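Local coordinates for protein 3'-5'-exonuclease (Saccharomyces cerevisiae, PDB 3E2V) that probably cuts double-stranded DNA as an endonuclease and removes nucleotides from the 3' end, as a magnesium-dependent hydrolase of the TatD family, at residues 34-39 with 354-359; 20-25 with 69-74. All coordinates share one frame; numbering follows the deposited sequence.

Contact 1. Residues 34-39 with 354-359; sequences QYHPAD and KGRNEP
Arg356 and Asp39 meet in an end-on salt bridge of two hydrogen bonds, the polar link between two loops of this TatD-family barrel. The bond from Arg356 NH1 to Asp39 OD1 is 2.8 Å, and its partner from Arg356 NH2 to Asp39 OD2, also 2.8 Å, is nearly straight at 173°. Each carboxylate oxygen receives its N-H on the syn lone pair, and the two flat groups lie almost in one plane, 18° apart. Arg356 reaches across with CG anti to the backbone N (chi1 -176°) and a bend at chi3 that turns the guanidinium toward Asp39. The same NH2 serves Glu358, whose OE2 lies 3.1 Å from Arg356 NH2; this less ideal bond comes on the anti side, out of the carboxylate plane and tilted from the guanidinium plane. Two acids held by one arginine form a salt-bridge network, which Arg46 of helix 40-49 extends by pairing with Asp39 and Glu358. An arginine suits this place because it can offer separate N-H groups to several acceptors. A leucine here would probably leave the buried carboxylates of Asp39 and Glu358 with less positive charge to balance them and cost the two loops their paired hydrogen bonds. Farther out, the His36 ring stands nearly upright to the guanidinium plane, and Arg356 NH1 lies near the ring's own plane, at its edge, 3.7 Å from His36 CE1. His36 also packs on Leu341 and Val353. Both ring nitrogens are engaged: His36 NE2 with Tyr30 OH, and His36 ND1 donating to Pro37 O at 2.8 Å, from above the carbonyl plane.

Contact 2. Residues 20-25 with 69-74; sequences NLTDPM and IELVSS
One methyl group carries nearly the whole of this contact: CD2 of Leu71 reaches from residues 69-74 of helix 62-75 to the turn of Leu21 and Thr22, touching a backbone oxygen as well as side chains. Its closest approach is to that oxygen, Leu71 CD2 lying 3.6 Å from Leu21 O. On the apolar side the same methyl packs 3.8 Å from Leu21 CG and equally near Leu21 CD2, the two leucine side chains crossing at about a right angle. Leu71 projects from the helix with CG anti to its backbone N (chi1 -180°), which carries the methyl out to the loop; a branched apolar chain suits the place, sending one methyl across and needing no polar partner. Thr22 adds its own methyl, with CG2 4.1 Å from Leu71 CD2. The loop presents these groups together because Asn20 to Asp23 form a type I beta turn, closed by a bond of 3.0 Å from Asp23 N to Asn20 O. Just beyond, Asp23 OD2 accepts from Met25 N at 2.9 Å, an Asx turn that shapes the start of the 3-10 segment. In this alpha/beta barrel the contact packs the loop after strand 18-19 against helix 62-75, while Leu21 also touches Leu83 of strand 82-87. Threonine suits its position by being two-sided: the methyl faces the leucine, and OG1 is hydrogen-bonded to Glu64 near the beginning of that helix. No hydrogen bond joins the segments, so attachment rests on van der Waals and hydrophobic contact, while Leu21 O and Thr22 OG1 are satisfied by His27 and Glu64.

Overall arrangement
Contacts 1 and 2 lie on the same side of the chain's centre, their own centres 13 Å apart, and their segments alternate along the sequence. They meet directly where Arg356 NH1 lies 3.0 Å from Met25 O, probably a hydrogen bond, so the arginine of contact 1 also reaches the loop of contact 2. The magnesium ion, held by His253 and Asp303, is about 11 Å from the side chain of Thr22 and about 14 Å from that of Arg356. Loop 20-25 thus touches the network of contact 1 at one end, through Met25 O, and the metal ligand Asp303 at the other, through Asn20, whose ND2 is hydrogen-bonded to Asp303 OD1.

Contact 1. Residues 34-39 with 354-359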
loop_
_atom_site.group_PDB
_atom_site.type_symbol
_atom_site.label_atom_id
_atom_site.label_comp_id
_atom_site.label_asym_id
_atom_site.label_seq_id
_atom_site.Cartn_x
_atom_site.Cartn_y
_atom_site.Cartn_z
ATOM N N GLN A 34 14.478 16.807 13.063
ATOM C CA GLN A 34 14.706 17.301 11.707
ATOM C C GLN A 34 16.193 17.437 11.410
ATOM O O GLN A 34 16.926 18.122 12.121
ATOM C CB GLN A 34 14.014 18.641 11.428
ATOM C CG GLN A 34 14.293 19.100 9.990
ATOM C CD GLN A 34 13.687 20.426 9.629
ATOM O OE1 GLN A 34 13.281 21.188 10.495
ATOM N NE2 GLN A 34 13.643 20.725 8.331
ATOM N N TYR A 35 16.622 16.791 10.330
ATOM C CA TYR A 35 18.003 16.853 9.855
ATOM C C TYR A 35 18.213 17.672 8.586
ATOM O O TYR A 35 19.307 18.177 8.350
ATOM C CB TYR A 35 18.535 15.438 9.599
ATOM C CG TYR A 35 18.943 14.696 10.842
ATOM C CD1 TYR A 35 20.274 14.710 11.264
ATOM C CD2 TYR A 35 18.010 13.992 11.604
ATOM C CE1 TYR A 35 20.669 14.033 12.407
ATOM C CE2 TYR A 35 18.393 13.310 12.769
ATOM C CZ TYR A 35 19.730 13.337 13.150
ATOM O OH TYR A 35 20.138 12.669 14.284
ATOM N N HIS A 36 17.191 17.744 7.736
ATOM C CA HIS A 36 17.302 18.451 6.472
ATOM C C HIS A 36 15.924 18.941 6.031
ATOM O O HIS A 36 14.904 18.443 6.521
ATOM C CB HIS A 36 17.985 17.580 5.385
ATOM C CG HIS A 36 17.258 16.308 5.030
ATOM N ND1 HIS A 36 16.189 16.280 4.160
ATOM C CD2 HIS A 36 17.471 15.023 5.408
ATOM C CE1 HIS A 36 15.783 15.026 4.004
ATOM N NE2 HIS A 36 16.538 14.245 4.757
ATOM N N PRO A 37 15.875 19.959 5.162
ATOM C CA PRO A 37 14.577 20.347 4.617
ATOM C C PRO A 37 13.943 19.205 3.837
ATOM O O PRO A 37 14.661 18.421 3.213
ATOM C CB PRO A 37 14.920 21.511 3.674
ATOM C CG PRO A 37 16.198 22.075 4.272
ATOM C CD PRO A 37 16.952 20.847 4.691
ATOM N N ALA A 38 12.620 19.112 3.881
ATOM C CA ALA A 38 11.898 18.097 3.120
ATOM C C ALA A 38 12.363 18.137 1.661
ATOM O O ALA A 38 12.503 19.220 1.078
ATOM C CB ALA A 38 10.404 18.377 3.198
ATOM N N ASP A 39 12.587 16.959 1.068
ATOM C CA ASP A 39 13.155 16.889 -0.286
ATOM C C ASP A 39 12.298 16.017 -1.191
ATOM O O ASP A 39 12.824 15.410 -2.120
ATOM C CB ASP A 39 14.591 16.354 -0.226
ATOM C CG ASP A 39 14.667 14.903 0.251
ATOM O OD1 ASP A 39 13.886 14.483 1.144
ATOM O OD2 ASP A 39 15.540 14.160 -0.264
ATOM N N LYS A 354 21.246 7.582 3.046
ATOM C CA LYS A 354 21.566 6.197 3.405
ATOM C C LYS A 354 20.513 5.659 4.367
ATOM O O LYS A 354 20.172 6.321 5.351
ATOM C CB LYS A 354 22.967 6.097 4.032
ATOM C CG LYS A 354 24.083 6.525 3.084
ATOM C CD LYS A 354 25.459 6.364 3.712
ATOM C CE LYS A 354 26.571 6.763 2.737
ATOM N NZ LYS A 354 26.628 5.897 1.513
ATOM N N GLY A 355 19.981 4.478 4.059
ATOM C CA GLY A 355 18.975 3.843 4.899
ATOM C C GLY A 355 17.535 4.220 4.598
ATOM O O GLY A 355 16.626 3.596 5.137
ATOM N N ARG A 356 17.328 5.215 3.743
ATOM C CA ARG A 356 15.978 5.676 3.404
ATOM C C ARG A 356 15.668 5.226 1.980
ATOM O O ARG A 356 16.229 5.750 1.004
ATOM C CB ARG A 356 15.857 7.205 3.518
ATOM C CG ARG A 356 14.447 7.746 3.260
ATOM C CD ARG A 356 14.425 9.267 3.286
ATOM N NE ARG A 356 14.992 9.831 2.055
ATOM C CZ ARG A 356 14.917 11.109 1.678
ATOM N NH1 ARG A 356 14.297 12.024 2.429
ATOM N NH2 ARG A 356 15.474 11.481 0.520
ATOM N N ASN A 357 14.768 4.252 1.855
ATOM C CA ASN A 357 14.425 3.762 0.520
ATOM C C ASN A 357 13.610 4.796 -0.259
ATOM O O ASN A 357 13.011 5.700 0.334
ATOM C CB ASN A 357 13.705 2.414 0.622
ATOM C CG ASN A 357 13.717 1.650 -0.681
ATOM O OD1 ASN A 357 14.528 1.921 -1.579
ATOM N ND2 ASN A 357 12.797 0.700 -0.802
ATOM N N GLU A 358 13.612 4.686 -1.590
ATOM C CA GLU A 358 12.908 5.634 -2.441
ATOM C C GLU A 358 12.198 4.949 -3.598
ATOM O O GLU A 358 12.604 3.851 -4.002
ATOM C CB GLU A 358 13.875 6.668 -3.025
ATOM C CG GLU A 358 14.619 7.494 -1.989
ATOM C CD GLU A 358 15.265 8.739 -2.585
ATOM O OE1 GLU A 358 15.169 8.941 -3.811
ATOM O OE2 GLU A 358 15.901 9.508 -1.823
ATOM N N PRO A 359 11.168 5.609 -4.157
ATOM C CA PRO A 359 10.497 5.032 -5.341
ATOM C C PRO A 359 11.420 4.846 -6.556
ATOM O O PRO A 359 11.123 4.002 -7.423
ATOM C CB PRO A 359 9.364 6.034 -5.638
ATOM C CG PRO A 359 9.784 7.313 -4.947
ATOM C CD PRO A 359 10.535 6.871 -3.714
#

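Contact 2. Residues 20-25 with 69-74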
loop_
_atom_site.group_PDB
_atom_site.type_symbol
_atom_site.label_atom_id
_atom_site.label_comp_id
_atom_site.label_asym_id
_atom_site.label_seq_id
_atom_site.Cartn_x
_atom_site.Cartn_y
_atom_site.Cartn_z
ATOM N N ASN A 20 5.012 5.500 0.548
ATOM C CA ASN A 20 4.545 6.135 1.789
ATOM C C ASN A 20 5.046 7.566 1.859
ATOM O O ASN A 20 5.886 7.911 2.697
ATOM C CB ASN A 20 5.043 5.340 2.989
ATOM C CG ASN A 20 4.565 3.917 2.966
ATOM O OD1 ASN A 20 3.406 3.634 3.274
ATOM N ND2 ASN A 20 5.477 2.990 2.608
ATOM N N LEU A 21 4.556 8.394 0.942
ATOM C CA LEU A 21 5.112 9.731 0.753
ATOM C C LEU A 21 4.899 10.673 1.926
ATOM O O LEU A 21 5.664 11.631 2.090
ATOM C CB LEU A 21 4.561 10.327 -0.536
ATOM C CG LEU A 21 5.387 11.503 -1.066
ATOM C CD1 LEU A 21 6.797 11.077 -1.496
ATOM C CD2 LEU A 21 4.653 12.173 -2.220
ATOM N N THR A 22 3.897 10.407 2.754
ATOM C CA THR A 22 3.719 11.209 3.966
ATOM C C THR A 22 4.692 10.861 5.093
ATOM O O THR A 22 4.658 11.517 6.142
ATOM C CB THR A 22 2.306 11.069 4.537
ATOM O OG1 THR A 22 2.100 9.717 4.991
ATOM C CG2 THR A 22 1.265 11.437 3.499
ATOM N N ASP A 23 5.531 9.831 4.922
ATOM C CA ASP A 23 6.400 9.429 6.010
ATOM C C ASP A 23 7.325 10.568 6.434
ATOM O O ASP A 23 7.846 11.275 5.577
ATOM C CB ASP A 23 7.228 8.215 5.638
ATOM C CG ASP A 23 7.923 7.650 6.843
ATOM O OD1 ASP A 23 7.311 6.827 7.543
ATOM O OD2 ASP A 23 9.044 8.093 7.128
ATOM N N PRO A 24 7.502 10.776 7.754
ATOM C CA PRO A 24 8.389 11.861 8.178
ATOM C C PRO A 24 9.797 11.884 7.585
ATOM O O PRO A 24 10.356 12.970 7.430
ATOM C CB PRO A 24 8.415 11.709 9.701
ATOM C CG PRO A 24 7.044 11.163 9.999
ATOM C CD PRO A 24 6.862 10.130 8.913
ATOM N N MET A 25 10.349 10.734 7.207
ATOM C CA MET A 25 11.707 10.721 6.624
ATOM C C MET A 25 11.766 11.529 5.314
ATOM O O MET A 25 12.770 12.177 5.008
ATOM C CB MET A 25 12.202 9.286 6.376
ATOM C CG MET A 25 12.596 8.529 7.633
ATOM S SD MET A 25 13.493 6.943 7.264
ATOM C CE MET A 25 12.229 5.809 7.741
ATOM N N ILE A 69 -4.102 13.291 0.792
ATOM C CA ILE A 69 -4.890 14.166 -0.081
ATOM C C ILE A 69 -4.198 15.506 -0.284
ATOM O O ILE A 69 -4.056 15.959 -1.410
ATOM C CB ILE A 69 -6.307 14.393 0.497
ATOM C CG1 ILE A 69 -7.138 13.105 0.408
ATOM C CG2 ILE A 69 -7.039 15.512 -0.251
ATOM C CD1 ILE A 69 -8.307 13.091 1.384
ATOM N N GLU A 70 -3.774 16.107 0.816
ATOM C CA GLU A 70 -3.217 17.457 0.776
ATOM C C GLU A 70 -1.837 17.465 0.166
ATOM O O GLU A 70 -1.488 18.396 -0.561
ATOM C CB GLU A 70 -3.177 18.035 2.175
ATOM C CG GLU A 70 -4.566 18.317 2.708
ATOM C CD GLU A 70 -4.586 18.496 4.210
ATOM O OE1 GLU A 70 -3.507 18.659 4.827
ATOM O OE2 GLU A 70 -5.702 18.464 4.781
ATOM N N LEU A 71 -1.040 16.440 0.460
ATOM C CA LEU A 71 0.304 16.372 -0.095
ATOM C C LEU A 71 0.260 16.200 -1.614
ATOM O O LEU A 71 0.997 16.875 -2.350
ATOM C CB LEU A 71 1.114 15.250 0.575
ATOM C CG LEU A 71 2.558 15.056 0.101
ATOM C CD1 LEU A 71 3.378 16.342 0.279
ATOM C CD2 LEU A 71 3.202 13.902 0.872
ATOM N N VAL A 72 -0.593 15.289 -2.074
ATOM C CA VAL A 72 -0.746 15.052 -3.496
ATOM C C VAL A 72 -1.226 16.327 -4.193
ATOM O O VAL A 72 -0.654 16.715 -5.211
ATOM C CB VAL A 72 -1.692 13.851 -3.751
ATOM C CG1 VAL A 72 -2.117 13.774 -5.224
ATOM C CG2 VAL A 72 -0.994 12.574 -3.349
ATOM N N SER A 73 -2.209 17.011 -3.608
ATOM C CA SER A 73 -2.640 18.309 -4.162
ATOM C C SER A 73 -1.488 19.330 -4.199
ATOM O O SER A 73 -1.317 20.047 -5.190
ATOM C CB SER A 73 -3.802 18.868 -3.360
ATOM O OG SER A 73 -4.211 20.135 -3.890
ATOM N N SER A 74 -0.692 19.370 -3.133
ATOM C CA SER A 74 0.380 20.366 -3.000
ATOM C C SER A 74 1.469 20.212 -4.052
ATOM O O SER A 74 2.134 21.191 -4.412
ATOM C CB SER A 74 1.010 20.301 -1.613
ATOM O OG SER A 74 0.097 20.777 -0.640
#